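Local coordinates for protein hydroxynitrile lyase (Passiflora edulis, PDB 5Y02) that probably acts as a hydroxynitrile lyase, cleaving cyanohydrins such as the bound (R)-mandelonitrile into an aldehyde and hydrogen cyanide, and works as a homodimer, at residues A[6-11]-A[64-69]. Numbering follows the deposited sequence.
Sequences IVRHIV and AYESTF. With MXN ((2R)-hydroxy(phenyl)ethanenitrile), chain M.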
loop_
_atom_site.group_PDB
_atom_site.type_symbol
_atom_site.label_atom_id
_atom_site.label_comp_id
_atom_site.label_asym_id
_atom_site.label_seq_id
_atom_site.Cartn_x
_atom_site.Cartn_y
_atom_site.Cartn_z
ATOM N N ILE A 6 2.853 13.812 -8.430
ATOM C CA ILE A 6 3.071 12.368 -8.627
ATOM C C ILE A 6 2.115 11.513 -7.762
ATOM O O ILE A 6 1.942 11.779 -6.571
ATOM C CB ILE A 6 4.544 12.025 -8.323
ATOM C CG1 ILE A 6 5.431 12.590 -9.441
ATOM C CG2 ILE A 6 4.763 10.529 -8.183
ATOM C CD1 ILE A 6 6.872 12.815 -9.032
ATOM N N VAL A 7 1.552 10.476 -8.375
ATOM C CA VAL A 7 0.475 9.665 -7.789
ATOM C C VAL A 7 0.968 8.254 -7.516
ATOM O O VAL A 7 1.486 7.602 -8.431
ATOM C CB VAL A 7 -0.710 9.523 -8.775
ATOM C CG1 VAL A 7 -1.760 8.552 -8.240
ATOM C CG2 VAL A 7 -1.347 10.872 -9.084
ATOM N N ARG A 8 0.777 7.779 -6.282
ATOM C CA ARG A 8 1.041 6.400 -5.919
ATOM C C ARG A 8 -0.244 5.600 -6.050
ATOM O O ARG A 8 -1.309 6.040 -5.626
ATOM C CB ARG A 8 1.560 6.289 -4.488
ATOM C CG ARG A 8 2.879 6.994 -4.220
ATOM C CD ARG A 8 4.059 6.205 -4.789
ATOM N NE ARG A 8 4.386 5.019 -3.997
ATOM C CZ ARG A 8 4.981 3.920 -4.469
ATOM N NH1 ARG A 8 5.305 3.788 -5.761
ATOM N NH2 ARG A 8 5.251 2.914 -3.638
ATOM N N HIS A 9 -0.117 4.409 -6.606
ATOM C CA HIS A 9 -1.237 3.517 -6.852
ATOM C C HIS A 9 -0.877 2.212 -6.145
ATOM O O HIS A 9 0.037 1.493 -6.570
ATOM C CB HIS A 9 -1.396 3.334 -8.365
ATOM C CG HIS A 9 -2.415 2.316 -8.779
ATOM N ND1 HIS A 9 -3.771 2.533 -8.672
ATOM C CD2 HIS A 9 -2.274 1.120 -9.405
ATOM C CE1 HIS A 9 -4.423 1.493 -9.166
ATOM N NE2 HIS A 9 -3.541 0.621 -9.618
ATOM N N ILE A 10 -1.589 1.931 -5.057
ATOM C CA ILE A 10 -1.307 0.772 -4.228
ATOM C C ILE A 10 -2.523 -0.123 -4.162
ATOM O O ILE A 10 -3.584 0.322 -3.788
ATOM C CB ILE A 10 -0.915 1.113 -2.771
ATOM C CG1 ILE A 10 0.126 2.231 -2.712
ATOM C CG2 ILE A 10 -0.411 -0.142 -2.073
ATOM C CD1 ILE A 10 1.456 1.932 -3.331
ATOM N N VAL A 11 -2.299 -1.396 -4.462
ATOM C CA VAL A 11 -3.314 -2.431 -4.542
ATOM C C VAL A 11 -2.950 -3.505 -3.529
ATOM O O VAL A 11 -1.811 -3.985 -3.495
ATOM C CB VAL A 11 -3.347 -3.052 -5.946
ATOM C CG1 VAL A 11 -4.378 -4.182 -6.033
ATOM C CG2 VAL A 11 -3.619 -1.967 -6.979
ATOM N N ALA A 64 0.546 -7.378 -2.262
ATOM C CA ALA A 64 0.554 -5.942 -2.478
ATOM C C ALA A 64 1.263 -5.638 -3.792
ATOM O O ALA A 64 2.221 -6.334 -4.169
ATOM C CB ALA A 64 1.260 -5.220 -1.341
ATOM N N TYR A 65 0.788 -4.595 -4.450
ATOM C CA TYR A 65 1.370 -4.114 -5.713
ATOM C C TYR A 65 1.427 -2.591 -5.638
ATOM O O TYR A 65 0.427 -1.940 -5.300
ATOM C CB TYR A 65 0.527 -4.544 -6.915
ATOM C CG TYR A 65 -0.001 -5.945 -6.831
ATOM C CD1 TYR A 65 -1.146 -6.217 -6.078
ATOM C CD2 TYR A 65 0.616 -7.004 -7.486
ATOM C CE1 TYR A 65 -1.661 -7.488 -5.982
ATOM C CE2 TYR A 65 0.100 -8.296 -7.393
ATOM C CZ TYR A 65 -1.048 -8.527 -6.639
ATOM O OH TYR A 65 -1.599 -9.778 -6.508
ATOM N N GLU A 66 2.573 -2.023 -5.998
ATOM C CA GLU A 66 2.755 -0.588 -5.955
ATOM C C GLU A 66 3.241 -0.106 -7.314
ATOM O O GLU A 66 4.040 -0.789 -7.980
ATOM C CB GLU A 66 3.764 -0.204 -4.857
ATOM C CG GLU A 66 5.035 -1.044 -4.838
ATOM C CD GLU A 66 6.047 -0.566 -3.816
ATOM O OE1 GLU A 66 6.819 0.356 -4.148
ATOM O OE2 GLU A 66 6.039 -1.078 -2.668
ATOM N N SER A 67 2.772 1.064 -7.703
ATOM C CA SER A 67 3.274 1.728 -8.919
ATOM C C SER A 67 3.089 3.233 -8.812
ATOM O O SER A 67 2.408 3.751 -7.904
ATOM C CB SER A 67 2.618 1.160 -10.164
ATOM O OG SER A 67 1.213 1.183 -10.095
ATOM N N THR A 68 3.742 3.942 -9.719
ATOM C CA THR A 68 3.783 5.382 -9.661
ATOM C C THR A 68 3.376 5.925 -11.023
ATOM O O THR A 68 3.800 5.393 -12.034
ATOM C CB THR A 68 5.200 5.872 -9.301
ATOM O OG1 THR A 68 5.572 5.397 -8.010
ATOM C CG2 THR A 68 5.261 7.393 -9.296
ATOM N N PHE A 69 2.554 6.975 -11.022
ATOM C CA PHE A 69 2.151 7.694 -12.216
ATOM C C PHE A 69 2.542 9.162 -12.105
ATOM O O PHE A 69 2.500 9.739 -11.025
ATOM C CB PHE A 69 0.651 7.548 -12.432
ATOM C CG PHE A 69 0.247 6.145 -12.675
ATOM C CD1 PHE A 69 0.054 5.265 -11.603
ATOM C CD2 PHE A 69 0.100 5.664 -13.980
ATOM C CE1 PHE A 69 -0.283 3.935 -11.836
ATOM C CE2 PHE A 69 -0.236 4.344 -14.203
ATOM C CZ PHE A 69 -0.442 3.479 -13.132
HETATM C C1 MXN M . -5.045 -2.536 -12.341
HETATM C C2 MXN M . -6.196 -3.269 -12.616
HETATM C C3 MXN M . -6.686 -3.364 -13.920
HETATM C C4 MXN M . -6.003 -2.730 -14.953
HETATM C C5 MXN M . -4.862 -1.986 -14.688
HETATM C C6 MXN M . -4.375 -1.886 -13.389
HETATM C C7 MXN M . -4.596 -2.436 -10.928
HETATM C C8 MXN M . -5.701 -1.765 -10.205
HETATM N N9 MXN M . -6.577 -1.232 -9.645
HETATM O O10 MXN M . -3.395 -1.648 -10.826
HETATM O O HOH W 1 7.349 1.565 -6.375
HETATM O O HOH W 2 0.175 -1.061 -8.536
#
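Strands 7-11 and 64-69 run antiparallel (168°), their axes 4.8 Å apart at closest approach. V7 with F69, H9 with S67 and V11 with Y65 are hydrogen-bonded pairs; R8 with T68 and I10 with E66 are non-hydrogen-bonded. They are the central strands of the four-stranded sheet in this dimeric alpha+beta barrel (Dabb) domain.

R8 and E66 face the second subunit. R8 bends at chi2 and chi3, bringing its guanidinium back over the neighbouring strand. R8 NH1 donates to T68 OG1 (2.8 Å), and R8 NH2 forms a salt bridge with E66 OE1 (3.0 Å). Both acceptors lie at the guanidinium edge, but NH2 meets OE1 from above the carboxylate plane. A water links NH1 to OE1. R8 NE forms a salt bridge with E66 OE2 of the second subunit; E66 OE2 of this chain accepts the reciprocal one and bonds Y103 OH of that subunit. An alanine at R8 removes the T68 bond and both salt bridges, and would probably weaken the dimer interface.

H9 lies on the pocket face, with CG anti to the backbone N (chi1 173°). F69 and H9 form an offset edge-to-face pair (planes at 84°), F69 giving the edge. H9 NE2 hydrogen-bonds MXN O10 at 2.6 Å, and ND1 bonds N102 OD1; Y31 OH also bonds the ligand. Held at both nitrogens, the imidazole could exchange a proton with the cyanohydrin hydroxyl, consistent with acid-base catalysis.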